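Local coordinates for crustacyanin-C1 subunit (PDB 1I4U), which binds the carotenoid astaxanthin as one subunit type of crustacyanin, the lipocalin complex that gives the lobster carapace its blue colour, at residues P9-S14 / C121-F126; N27-A32 / Y56-K61; E49-N54 / T68-D73; Y115-S120 / K148-A153. One frame throughout, in Å; residues are numbered along the deposited sequence.

Interaction 1 of 4, residues P9-S14 / C121-F126; sequences PGKCAS and CIDYNF
K11 and C12 of the non-regular segment 9-14 come up against strand residues 121-123, which open segment 121-126, with CA atoms 6.0 Å apart for K11 and D123 and 6.1 Å for C12 and C121. No backbone-to-backbone hydrogen bond joins the two segments. The covalent link is the disulfide C12-C121, whose SG atoms are 2.0 Å apart and whose chi3 of -96° is that of a relaxed bridge. In C121 the sulfur stands anti to the backbone N (chi1 -168°), which carries it off the strand to C12. This bond ties the N-terminal arm of the lipocalin fold, ahead of helix 17-24, to the end of barrel strand 115-123. Beside the bridge, D123 OD1 accepts the backbone N-H of C12 at 2.8 Å, an almost straight bond (164° at the hydrogen) met on the syn side, slightly out of the carboxylate plane. The same OD1 lies 3.3 Å from K11 CA, while OD2 rests against CB and SG of C12. An alanine at D123 would probably leave the N-H of C12 without this acceptor and one flank of the disulfide less covered. H129, on the adjoining strand 128-137, touches both cysteines.

Interaction 2 of 4, residues N27-A32 / Y56-K61; sequences NRNSYA and YSFDGK
R28 packs against F58 with its aliphatic root: CB sits 3.5 Å above the ring plane, over the centre and close to the ring normal, a CH-pi contact. The backbone N of G60 lies over the centre of the opposite face, so the ring is held between the short helix 28-31 and the turn that follows its own strand. F58 reaches this place with CG anti to its backbone N (chi1 -178°). R28 CG also touches the ring, at 3.8 Å from F58 CZ, but the guanidinium leads away and makes a cation-pi contact with W21. At the ring edge N29 OD1 approaches F58 CD2 to 3.8 Å, the amide plane standing at 90° to the ring. An alanine at F58 would probably open a gap beneath R28 CB and leave the N29 amide without the ring edge it meets.

An aromatic pair lies at the other end of the contact. Y31 CE2 meets Y56 CE2 at 3.6 Å, the planes inclined by 53°, an oblique pair. One water joins their hydroxyls, 2.7 Å from Y31 OH and 2.8 Å from Y56 OH. Between the two aromatic groups A32 CB touches Y56 O at 3.5 Å.

The helix thus lies against one end of the lipocalin barrel, just before strand 33-41. Y31 packs on W35 and on A116 and L118 of strand 115-123, Y56 touches I65, and F58 meets F63 of the antiparallel neighbour, strand 63-68.

Interaction 3 of 4, residues E49-N54 / T68-D73; sequences EKCVRN and TGIAYD
E49 and K50 lie together opposite the single residue I70, a classic beta bulge between antiparallel segments of the lipocalin barrel, where the backbone bends sharply at 50-51 and at 69. I70 O is gripped twice: it accepts from E49 N at 2.8 Å, bent to 138° at the hydrogen, and from K50 N at 3.1 Å, nearly straight. In return I70 N donates to K50 O at 2.8 Å. Beyond the bulge R53 and T68 form a reciprocal pair, R53 N to T68 O and T68 N to R53 O. C51 O and T68 O come close with no bond between them; C51 O accepts instead from Q178 NE2. A CB on G69 would clash with K50 O across the contact and, at the backbone angles of G69 (phi 158°), also with T68 O.

The polar ends are met by water and by outside partners. One water bridges E49 OE1 and A71 O, another E49 OE1 and Y72 O, donating in each case. A third donates to R53 O, accepts from R53 NH1 and is hydrogen-bonded to T68 OG1, while R53 NH1 also forms a salt bridge with E55 and T68 OG1 is bonded to Q178 NE2. C51 SG forms a disulfide with C173. E49 CG, anti to its backbone N (chi1 -177°), runs out over the Y72 ring, and E49 CB lies 3.5 Å from its centroid.

Interaction 4 of 4, residues Y115-S120 / K148-A153; sequences YACLYS and KKCEAA
This is a buried, disulfide-centred contact between barrel strand 115-123 and helix 144-156, the helix that packs on the outside of a lipocalin barrel. The axes of strand 115-120 and helix 148-153 approach to 8.5 Å and run in similar directions, 25° apart. C117 and C150 lie closest, their CA atoms 5.5 Å apart, and their SG atoms are bonded at 2.1 Å with chi3 -88°. In both residues the sulfur is anti to the carbonyl carbon, and the link is the sole covalent tie between the two segments, across which no hydrogen bond passes.

Y115 lies beside the bridge, on the same side of the strand. Its CD2 lies 3.9 Å from C150 SG, an oblique sulfur-aromatic contact; C117 SG lies in the ring plane at the edge. The ring reaches there with CG between the backbone N and the carbonyl carbon (chi1 73°), a crowded position. At the hydroxyl end of the ring, K149 crosses the tyrosine at about a right angle and lays CD 3.5 Å from Y115 OH. That hydroxyl is hydrogen-bonded to E109.

Around the contact, the strand lies between 102-110 and 128-137, bonded to each as an antiparallel neighbour. C150 also touches I135 of strand 128-137, K149 touches E109 of strand 102-110, and A116 and L118 meet Y31 of helix 28-31.

All four interactions reach one antiparallel sheet, the curled lipocalin barrel. Interactions 1 and 4 share strand 115-123, with centres about 19 Å apart and segments that adjoin in sequence; interactions 2 and 3 likewise share strand 52-58, their centres about 23 Å apart. Interactions 2 and 4 touch directly, Y31 OH lying 3.4 Å from L118 CD2, although their centres are about 20 Å apart. Interactions 1 and 3 fall on opposite sides of the chain's centre, their centres about 29 Å apart. Along the chain, interactions 2 and 3 interleave and close before 115-120 begins, while 9-14 to 121-126 spans them both. Disulfides at interactions 1, 3 and 4 thus tie the barrel to both terminal regions and to helix 144-156.

Interaction 1 of 4, residues P9-S14 / C121-F126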
loop_
_atom_site.group_PDB
_atom_site.type_symbol
_atom_site.label_atom_id
_atom_site.label_comp_id
_atom_site.label_asym_id
_atom_site.label_seq_id
_atom_site.Cartn_x
_atom_site.Cartn_y
_atom_site.Cartn_z
ATOM N N PRO A 9 -10.772 15.995 0.713
ATOM C CA PRO A 9 -12.149 15.524 0.947
ATOM C C PRO A 9 -12.720 14.774 -0.247
ATOM O O PRO A 9 -12.395 15.065 -1.394
ATOM C CB PRO A 9 -12.942 16.813 1.140
ATOM C CG PRO A 9 -11.892 17.744 1.690
ATOM C CD PRO A 9 -10.631 17.453 0.915
ATOM N N GLY A 10 -13.620 13.843 0.130
ATOM C CA GLY A 10 -14.412 13.059 -0.770
ATOM C C GLY A 10 -13.705 11.775 -1.174
ATOM O O GLY A 10 -12.655 11.441 -0.660
ATOM N N LYS A 11 -14.309 11.049 -2.083
ATOM C CA LYS A 11 -13.819 9.779 -2.568
ATOM C C LYS A 11 -12.949 9.907 -3.814
ATOM O O LYS A 11 -12.989 10.888 -4.551
ATOM C CB LYS A 11 -14.988 8.835 -2.857
ATOM C CG LYS A 11 -15.188 8.442 -4.303
ATOM C CD LYS A 11 -15.937 9.482 -5.130
ATOM C CE LYS A 11 -16.262 9.037 -6.547
ATOM N NZ LYS A 11 -17.625 9.487 -6.980
ATOM N N CYS A 12 -12.181 8.837 -4.024
ATOM C CA CYS A 12 -11.425 8.748 -5.277
ATOM C C CYS A 12 -12.348 8.852 -6.481
ATOM O O CYS A 12 -13.460 8.306 -6.544
ATOM C CB CYS A 12 -10.664 7.427 -5.290
ATOM S SG CYS A 12 -9.241 7.274 -4.150
ATOM N N ALA A 13 -11.901 9.569 -7.503
ATOM C CA ALA A 13 -12.590 9.805 -8.772
ATOM C C ALA A 13 -12.795 8.510 -9.537
ATOM O O ALA A 13 -12.065 7.538 -9.261
ATOM C CB ALA A 13 -11.805 10.784 -9.648
ATOM N N SER A 14 -13.760 8.552 -10.443
ATOM C CA SER A 14 -14.132 7.462 -11.313
ATOM C C SER A 14 -12.989 6.897 -12.144
ATOM O O SER A 14 -12.631 5.721 -11.959
ATOM C CB SER A 14 -15.253 7.892 -12.284
ATOM O OG SER A 14 -15.425 6.886 -13.258
ATOM N N CYS A 121 -4.712 6.352 -6.301
ATOM C CA CYS A 121 -5.623 6.956 -5.311
ATOM C C CYS A 121 -6.001 5.907 -4.277
ATOM O O CYS A 121 -6.113 4.723 -4.609
ATOM C CB CYS A 121 -6.872 7.510 -6.005
ATOM S SG CYS A 121 -7.916 8.559 -4.991
ATOM N N ILE A 122 -6.158 6.357 -3.048
ATOM C CA ILE A 122 -6.615 5.526 -1.938
ATOM C C ILE A 122 -7.732 6.223 -1.212
ATOM O O ILE A 122 -7.545 7.398 -0.860
ATOM C CB ILE A 122 -5.451 5.176 -1.006
ATOM C CG1 ILE A 122 -5.768 4.276 0.177
ATOM C CG2 ILE A 122 -4.752 6.396 -0.448
ATOM C CD1 ILE A 122 -6.252 2.877 -0.180
ATOM N N ASP A 123 -8.821 5.494 -0.947
ATOM C CA ASP A 123 -9.853 5.991 -0.064
ATOM C C ASP A 123 -9.592 5.648 1.395
ATOM O O ASP A 123 -9.221 4.541 1.764
ATOM C CB ASP A 123 -11.187 5.369 -0.457
ATOM C CG ASP A 123 -11.721 5.971 -1.734
ATOM O OD1 ASP A 123 -11.963 7.171 -1.761
ATOM O OD2 ASP A 123 -11.881 5.192 -2.671
ATOM N N TYR A 124 -9.831 6.599 2.268
ATOM C CA TYR A 124 -9.739 6.396 3.696
ATOM C C TYR A 124 -11.147 6.134 4.263
ATOM O O TYR A 124 -12.151 6.291 3.564
ATOM C CB TYR A 124 -9.130 7.604 4.416
ATOM C CG TYR A 124 -7.731 7.951 3.964
ATOM C CD1 TYR A 124 -6.700 7.045 4.146
ATOM C CD2 TYR A 124 -7.450 9.174 3.349
ATOM C CE1 TYR A 124 -5.422 7.374 3.723
ATOM C CE2 TYR A 124 -6.171 9.480 2.943
ATOM C CZ TYR A 124 -5.150 8.570 3.128
ATOM O OH TYR A 124 -3.858 8.874 2.737
ATOM N N ASN A 125 -11.193 5.751 5.533
ATOM C CA ASN A 125 -12.434 5.456 6.219
ATOM C C ASN A 125 -13.093 6.710 6.805
ATOM O O ASN A 125 -14.182 6.592 7.391
ATOM C CB ASN A 125 -12.243 4.417 7.292
ATOM C CG ASN A 125 -11.229 4.796 8.353
ATOM O OD1 ASN A 125 -10.935 5.974 8.531
ATOM N ND2 ASN A 125 -10.772 3.797 9.084
ATOM N N PHE A 126 -12.518 7.892 6.651
ATOM C CA PHE A 126 -13.053 9.110 7.229
ATOM C C PHE A 126 -13.436 10.169 6.201
ATOM O O PHE A 126 -13.429 11.377 6.529
ATOM C CB PHE A 126 -12.075 9.675 8.269
ATOM C CG PHE A 126 -10.681 9.989 7.737
ATOM C CD1 PHE A 126 -10.430 11.254 7.210
ATOM C CD2 PHE A 126 -9.635 9.088 7.732
ATOM C CE1 PHE A 126 -9.198 11.604 6.705
ATOM C CE2 PHE A 126 -8.385 9.438 7.225
ATOM C CZ PHE A 126 -8.170 10.686 6.703
#

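Interaction 2 of 4, residues N27-A32 / Y56-K61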
loop_
_atom_site.group_PDB
_atom_site.type_symbol
_atom_site.label_atom_id
_atom_site.label_comp_id
_atom_site.label_asym_id
_atom_site.label_seq_id
_atom_site.Cartn_x
_atom_site.Cartn_y
_atom_site.Cartn_z
ATOM N N ASN A 27 0.197 -3.333 -25.437
ATOM C CA ASN A 27 1.299 -2.399 -25.666
ATOM C C ASN A 27 2.350 -2.485 -24.592
ATOM O O ASN A 27 3.157 -1.551 -24.463
ATOM C CB ASN A 27 0.768 -0.962 -25.813
ATOM C CG ASN A 27 0.152 -0.769 -27.186
ATOM O OD1 ASN A 27 0.764 -1.052 -28.238
ATOM N ND2 ASN A 27 -1.082 -0.280 -27.240
ATOM N N ARG A 28 2.391 -3.556 -23.809
ATOM C CA ARG A 28 3.273 -3.531 -22.628
ATOM C C ARG A 28 4.717 -3.350 -23.034
ATOM O O ARG A 28 5.496 -2.663 -22.393
ATOM C CB ARG A 28 3.108 -4.823 -21.843
ATOM C CG ARG A 28 1.721 -5.082 -21.257
ATOM C CD ARG A 28 1.256 -3.963 -20.345
ATOM N NE ARG A 28 -0.041 -4.362 -19.744
ATOM C CZ ARG A 28 -0.750 -3.507 -19.030
ATOM N NH1 ARG A 28 -0.287 -2.273 -18.858
ATOM N NH2 ARG A 28 -1.904 -3.879 -18.504
ATOM N N ASN A 29 5.116 -3.970 -24.148
ATOM C CA ASN A 29 6.526 -3.889 -24.543
ATOM C C ASN A 29 6.856 -2.468 -24.893
ATOM O O ASN A 29 7.965 -1.977 -24.692
ATOM C CB ASN A 29 6.716 -4.838 -25.707
ATOM C CG ASN A 29 7.030 -6.265 -25.281
ATOM O OD1 ASN A 29 8.106 -6.524 -24.734
ATOM N ND2 ASN A 29 6.116 -7.212 -25.534
ATOM N N SER A 30 5.885 -1.739 -25.455
ATOM C CA SER A 30 6.161 -0.348 -25.796
ATOM C C SER A 30 6.256 0.557 -24.575
ATOM O O SER A 30 6.745 1.683 -24.721
ATOM C CB SER A 30 5.092 0.172 -26.762
ATOM O OG SER A 30 5.189 -0.478 -28.034
ATOM N N TYR A 31 5.761 0.120 -23.444
ATOM C CA TYR A 31 5.859 0.870 -22.196
ATOM C C TYR A 31 7.159 0.612 -21.442
ATOM O O TYR A 31 7.519 1.326 -20.512
ATOM C CB TYR A 31 4.643 0.553 -21.298
ATOM C CG TYR A 31 4.469 1.530 -20.162
ATOM C CD1 TYR A 31 4.013 2.834 -20.322
ATOM C CD2 TYR A 31 4.774 1.096 -18.866
ATOM C CE1 TYR A 31 3.865 3.689 -19.262
ATOM C CE2 TYR A 31 4.610 1.985 -17.811
ATOM C CZ TYR A 31 4.163 3.268 -17.996
ATOM O OH TYR A 31 4.037 4.113 -16.912
ATOM N N ALA A 32 7.858 -0.431 -21.874
ATOM C CA ALA A 32 9.136 -0.786 -21.217
ATOM C C ALA A 32 10.216 0.236 -21.599
ATOM O O ALA A 32 10.005 1.154 -22.371
ATOM C CB ALA A 32 9.530 -2.185 -21.543
ATOM N N TYR A 56 12.294 -0.014 -16.849
ATOM C CA TYR A 56 11.322 -1.078 -16.857
ATOM C C TYR A 56 11.691 -2.196 -17.848
ATOM O O TYR A 56 11.998 -1.923 -19.022
ATOM C CB TYR A 56 9.972 -0.533 -17.304
ATOM C CG TYR A 56 9.290 0.386 -16.318
ATOM C CD1 TYR A 56 9.811 0.911 -15.151
ATOM C CD2 TYR A 56 7.987 0.728 -16.535
ATOM C CE1 TYR A 56 9.196 1.720 -14.264
ATOM C CE2 TYR A 56 7.379 1.553 -15.623
ATOM C CZ TYR A 56 7.915 2.074 -14.524
ATOM O OH TYR A 56 7.167 2.858 -13.682
ATOM N N SER A 57 11.635 -3.442 -17.409
ATOM C CA SER A 57 11.844 -4.643 -18.221
ATOM C C SER A 57 10.570 -5.465 -18.184
ATOM O O SER A 57 10.055 -5.743 -17.087
ATOM C CB SER A 57 13.032 -5.433 -17.659
ATOM O OG SER A 57 14.167 -4.592 -17.736
ATOM N N PHE A 58 10.040 -5.841 -19.315
ATOM C CA PHE A 58 8.802 -6.576 -19.375
ATOM C C PHE A 58 9.114 -8.038 -19.714
ATOM O O PHE A 58 9.768 -8.287 -20.697
ATOM C CB PHE A 58 7.862 -5.985 -20.423
ATOM C CG PHE A 58 6.524 -6.689 -20.503
ATOM C CD1 PHE A 58 5.691 -6.640 -19.398
ATOM C CD2 PHE A 58 6.141 -7.376 -21.649
ATOM C CE1 PHE A 58 4.465 -7.290 -19.445
ATOM C CE2 PHE A 58 4.932 -8.038 -21.714
ATOM C CZ PHE A 58 4.111 -7.998 -20.587
ATOM N N ASP A 59 8.642 -8.944 -18.878
ATOM C CA ASP A 59 9.008 -10.336 -18.998
ATOM C C ASP A 59 7.846 -11.152 -19.567
ATOM O O ASP A 59 7.911 -12.381 -19.494
ATOM C CB ASP A 59 9.477 -10.884 -17.641
ATOM C CG ASP A 59 8.416 -10.976 -16.577
ATOM O OD1 ASP A 59 7.202 -10.879 -16.887
ATOM O OD2 ASP A 59 8.779 -11.175 -15.377
ATOM N N GLY A 60 6.826 -10.456 -20.054
ATOM C CA GLY A 60 5.644 -11.063 -20.614
ATOM C C GLY A 60 4.475 -11.144 -19.658
ATOM O O GLY A 60 3.338 -11.332 -20.083
ATOM N N LYS A 61 4.716 -11.022 -18.358
ATOM C CA LYS A 61 3.666 -11.037 -17.344
ATOM C C LYS A 61 3.726 -9.892 -16.348
ATOM O O LYS A 61 2.718 -9.575 -15.721
ATOM C CB LYS A 61 3.734 -12.307 -16.496
ATOM C CG LYS A 61 3.562 -13.603 -17.251
ATOM C CD LYS A 61 2.571 -13.531 -18.406
ATOM C CE LYS A 61 1.906 -14.881 -18.625
ATOM N NZ LYS A 61 0.679 -14.754 -19.483
HETATM O O HOH W 1 4.444 3.076 -14.463
#

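Interaction 3 of 4, residues E49-N54 / T68-D73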
loop_
_atom_site.group_PDB
_atom_site.type_symbol
_atom_site.label_atom_id
_atom_site.label_comp_id
_atom_site.label_asym_id
_atom_site.label_seq_id
_atom_site.Cartn_x
_atom_site.Cartn_y
_atom_site.Cartn_z
ATOM N N GLU A 49 14.602 11.657 -4.510
ATOM C CA GLU A 49 14.248 13.064 -4.650
ATOM C C GLU A 49 14.552 13.628 -6.037
ATOM O O GLU A 49 13.736 14.358 -6.620
ATOM C CB GLU A 49 14.997 13.899 -3.615
ATOM C CG GLU A 49 14.603 15.360 -3.678
ATOM C CD GLU A 49 15.278 16.283 -2.683
ATOM O OE1 GLU A 49 16.371 15.915 -2.160
ATOM O OE2 GLU A 49 14.794 17.417 -2.447
ATOM N N LYS A 50 15.758 13.365 -6.517
ATOM C CA LYS A 50 16.258 13.980 -7.714
ATOM C C LYS A 50 16.695 12.932 -8.736
ATOM O O LYS A 50 17.066 11.790 -8.381
ATOM C CB LYS A 50 17.451 14.898 -7.430
ATOM C CG LYS A 50 17.211 15.975 -6.414
ATOM C CD LYS A 50 18.495 16.738 -6.142
ATOM C CE LYS A 50 18.260 17.896 -5.196
ATOM N NZ LYS A 50 19.569 18.519 -4.807
ATOM N N CYS A 51 16.675 13.286 -10.010
ATOM C CA CYS A 51 17.257 12.504 -11.106
ATOM C C CYS A 51 16.554 11.174 -11.271
ATOM O O CYS A 51 17.149 10.198 -11.705
ATOM C CB CYS A 51 18.771 12.300 -10.892
ATOM S SG CYS A 51 19.671 13.865 -10.764
ATOM N N VAL A 52 15.271 11.145 -10.935
ATOM C CA VAL A 52 14.491 9.907 -10.848
ATOM C C VAL A 52 14.355 9.261 -12.212
ATOM O O VAL A 52 13.754 9.852 -13.129
ATOM C CB VAL A 52 13.120 10.199 -10.251
ATOM C CG1 VAL A 52 12.308 8.924 -10.195
ATOM C CG2 VAL A 52 13.231 10.861 -8.864
ATOM N N ARG A 53 14.921 8.075 -12.338
ATOM C CA ARG A 53 15.069 7.339 -13.568
ATOM C C ARG A 53 14.514 5.929 -13.328
ATOM O O ARG A 53 15.033 5.214 -12.496
ATOM C CB ARG A 53 16.525 7.259 -13.967
ATOM C CG ARG A 53 16.862 6.536 -15.233
ATOM C CD ARG A 53 18.371 6.369 -15.406
ATOM N NE ARG A 53 18.802 5.801 -16.664
ATOM C CZ ARG A 53 18.845 4.520 -16.981
ATOM N NH1 ARG A 53 18.447 3.619 -16.081
ATOM N NH2 ARG A 53 19.278 4.159 -18.185
ATOM N N ASN A 54 13.471 5.583 -14.056
ATOM C CA ASN A 54 12.759 4.311 -13.851
ATOM C C ASN A 54 12.955 3.452 -15.099
ATOM O O ASN A 54 12.495 3.776 -16.165
ATOM C CB ASN A 54 11.293 4.544 -13.569
ATOM C CG ASN A 54 11.020 5.492 -12.434
ATOM O OD1 ASN A 54 11.491 5.219 -11.340
ATOM N ND2 ASN A 54 10.324 6.610 -12.693
ATOM N N THR A 68 16.194 4.696 -9.887
ATOM C CA THR A 68 17.433 5.224 -9.362
ATOM C C THR A 68 17.357 6.751 -9.349
ATOM O O THR A 68 16.557 7.399 -10.015
ATOM C CB THR A 68 18.658 4.776 -10.206
ATOM O OG1 THR A 68 18.506 5.310 -11.525
ATOM C CG2 THR A 68 18.793 3.266 -10.206
ATOM N N GLY A 69 18.280 7.327 -8.585
ATOM C CA GLY A 69 18.421 8.792 -8.529
ATOM C C GLY A 69 19.135 9.149 -7.220
ATOM O O GLY A 69 19.881 8.311 -6.691
ATOM N N ILE A 70 18.911 10.361 -6.762
ATOM C CA ILE A 70 19.538 10.887 -5.555
ATOM C C ILE A 70 18.476 10.924 -4.457
ATOM O O ILE A 70 17.428 11.547 -4.656
ATOM C CB ILE A 70 20.132 12.297 -5.769
ATOM C CG1 ILE A 70 20.929 12.424 -7.059
ATOM C CG2 ILE A 70 20.955 12.694 -4.557
ATOM C CD1 ILE A 70 22.041 11.423 -7.072
ATOM N N ALA A 71 18.766 10.296 -3.334
ATOM C CA ALA A 71 17.884 10.214 -2.169
ATOM C C ALA A 71 17.876 11.557 -1.458
ATOM O O ALA A 71 18.707 12.435 -1.775
ATOM C CB ALA A 71 18.423 9.138 -1.257
ATOM N N TYR A 72 16.963 11.714 -0.500
ATOM C CA TYR A 72 16.834 12.964 0.248
ATOM C C TYR A 72 18.060 13.302 1.091
ATOM O O TYR A 72 18.279 14.472 1.426
ATOM C CB TYR A 72 15.540 12.929 1.086
ATOM C CG TYR A 72 14.320 13.180 0.221
ATOM C CD1 TYR A 72 13.637 12.124 -0.414
ATOM C CD2 TYR A 72 13.842 14.470 -0.019
ATOM C CE1 TYR A 72 12.543 12.374 -1.204
ATOM C CE2 TYR A 72 12.760 14.723 -0.814
ATOM C CZ TYR A 72 12.107 13.666 -1.399
ATOM O OH TYR A 72 11.022 13.912 -2.211
ATOM N N ASP A 73 18.907 12.330 1.390
ATOM C CA ASP A 73 20.131 12.571 2.128
ATOM C C ASP A 73 21.293 12.916 1.200
ATOM O O ASP A 73 22.433 13.113 1.626
ATOM C CB ASP A 73 20.522 11.374 2.989
ATOM C CG ASP A 73 20.835 10.089 2.250
ATOM O OD1 ASP A 73 20.758 10.037 1.008
ATOM O OD2 ASP A 73 21.147 9.117 2.995
HETATM O O HOH W 2 18.557 14.762 -3.291
HETATM O O HOH W 3 17.455 16.518 0.265
HETATM O O HOH W 4 17.354 3.573 -13.349
#

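Interaction 4 of 4, residues Y115-S120 / K148-A153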
loop_
_atom_site.group_PDB
_atom_site.type_symbol
_atom_site.label_atom_id
_atom_site.label_comp_id
_atom_site.label_asym_id
_atom_site.label_seq_id
_atom_site.Cartn_x
_atom_site.Cartn_y
_atom_site.Cartn_z
ATOM N N TYR A 115 5.590 10.616 -23.428
ATOM C CA TYR A 115 5.100 10.924 -22.093
ATOM C C TYR A 115 4.189 9.849 -21.568
ATOM O O TYR A 115 3.580 9.121 -22.338
ATOM C CB TYR A 115 4.352 12.292 -22.156
ATOM C CG TYR A 115 3.022 12.210 -22.832
ATOM C CD1 TYR A 115 2.940 12.251 -24.221
ATOM C CD2 TYR A 115 1.846 12.058 -22.112
ATOM C CE1 TYR A 115 1.734 12.175 -24.867
ATOM C CE2 TYR A 115 0.642 11.971 -22.761
ATOM C CZ TYR A 115 0.588 12.025 -24.128
ATOM O OH TYR A 115 -0.600 11.934 -24.837
ATOM N N ALA A 116 3.989 9.899 -20.244
ATOM C CA ALA A 116 2.968 9.141 -19.564
ATOM C C ALA A 116 2.456 9.946 -18.364
ATOM O O ALA A 116 3.217 10.667 -17.696
ATOM C CB ALA A 116 3.440 7.777 -19.109
ATOM N N CYS A 117 1.143 9.854 -18.134
ATOM C CA CYS A 117 0.469 10.527 -17.047
ATOM C C CYS A 117 -0.064 9.416 -16.122
ATOM O O CYS A 117 -0.921 8.647 -16.551
ATOM C CB CYS A 117 -0.673 11.393 -17.558
ATOM S SG CYS A 117 -0.374 12.301 -19.113
ATOM N N LEU A 118 0.473 9.362 -14.904
ATOM C CA LEU A 118 0.179 8.248 -13.980
ATOM C C LEU A 118 -0.572 8.715 -12.761
ATOM O O LEU A 118 -0.363 9.842 -12.276
ATOM C CB LEU A 118 1.482 7.608 -13.534
ATOM C CG LEU A 118 2.470 7.251 -14.667
ATOM C CD1 LEU A 118 3.726 6.628 -14.026
ATOM C CD2 LEU A 118 1.805 6.415 -15.718
ATOM N N TYR A 119 -1.428 7.843 -12.238
ATOM C CA TYR A 119 -2.307 8.211 -11.141
ATOM C C TYR A 119 -2.525 7.054 -10.173
ATOM O O TYR A 119 -2.762 5.918 -10.607
ATOM C CB TYR A 119 -3.654 8.638 -11.732
ATOM C CG TYR A 119 -4.666 9.140 -10.717
ATOM C CD1 TYR A 119 -4.420 10.301 -10.016
ATOM C CD2 TYR A 119 -5.843 8.463 -10.440
ATOM C CE1 TYR A 119 -5.284 10.821 -9.064
ATOM C CE2 TYR A 119 -6.732 8.971 -9.504
ATOM C CZ TYR A 119 -6.451 10.141 -8.822
ATOM O OH TYR A 119 -7.362 10.614 -7.900
ATOM N N SER A 120 -2.497 7.328 -8.880
ATOM C CA SER A 120 -2.809 6.386 -7.830
ATOM C C SER A 120 -3.739 7.069 -6.823
ATOM O O SER A 120 -3.534 8.249 -6.537
ATOM C CB SER A 120 -1.544 5.962 -7.100
ATOM O OG SER A 120 -1.789 4.943 -6.173
ATOM N N LYS A 148 0.993 19.648 -21.208
ATOM C CA LYS A 148 -0.393 20.098 -21.268
ATOM C C LYS A 148 -1.382 18.948 -21.494
ATOM O O LYS A 148 -2.516 18.986 -21.023
ATOM C CB LYS A 148 -0.545 21.107 -22.403
ATOM C CG LYS A 148 -0.060 22.526 -22.218
ATOM C CD LYS A 148 -0.103 23.258 -23.575
ATOM C CE LYS A 148 0.462 24.654 -23.613
ATOM N NZ LYS A 148 1.912 24.761 -23.348
ATOM N N LYS A 149 -0.909 17.915 -22.200
ATOM C CA LYS A 149 -1.751 16.723 -22.336
ATOM C C LYS A 149 -2.015 16.123 -20.977
ATOM O O LYS A 149 -3.159 15.771 -20.628
ATOM C CB LYS A 149 -1.171 15.677 -23.298
ATOM C CG LYS A 149 -1.168 16.240 -24.772
ATOM C CD LYS A 149 -0.352 15.362 -25.677
ATOM C CE LYS A 149 0.446 16.132 -26.754
ATOM N NZ LYS A 149 -0.493 16.881 -27.620
ATOM N N CYS A 150 -0.927 15.985 -20.159
ATOM C CA CYS A 150 -1.183 15.451 -18.838
ATOM C C CYS A 150 -2.029 16.418 -18.010
ATOM O O CYS A 150 -2.889 15.919 -17.294
ATOM C CB CYS A 150 0.125 15.146 -18.116
ATOM S SG CYS A 150 1.064 13.721 -18.703
ATOM N N GLU A 151 -1.801 17.721 -18.128
ATOM C CA GLU A 151 -2.596 18.656 -17.332
ATOM C C GLU A 151 -4.069 18.438 -17.612
ATOM O O GLU A 151 -4.861 18.430 -16.673
ATOM C CB GLU A 151 -2.163 20.095 -17.592
ATOM C CG GLU A 151 -3.044 21.065 -16.784
ATOM C CD GLU A 151 -2.809 22.536 -17.098
ATOM O OE1 GLU A 151 -2.099 22.860 -18.075
ATOM O OE2 GLU A 151 -3.318 23.419 -16.368
ATOM N N ALA A 152 -4.389 18.282 -18.917
ATOM C CA ALA A 152 -5.781 18.085 -19.309
ATOM C C ALA A 152 -6.333 16.826 -18.678
ATOM O O ALA A 152 -7.423 16.792 -18.123
ATOM C CB ALA A 152 -5.940 18.052 -20.814
ATOM N N ALA A 153 -5.523 15.762 -18.731
ATOM C CA ALA A 153 -5.965 14.463 -18.224
ATOM C C ALA A 153 -6.248 14.506 -16.733
ATOM O O ALA A 153 -7.224 13.935 -16.254
ATOM C CB ALA A 153 -4.959 13.362 -18.526
#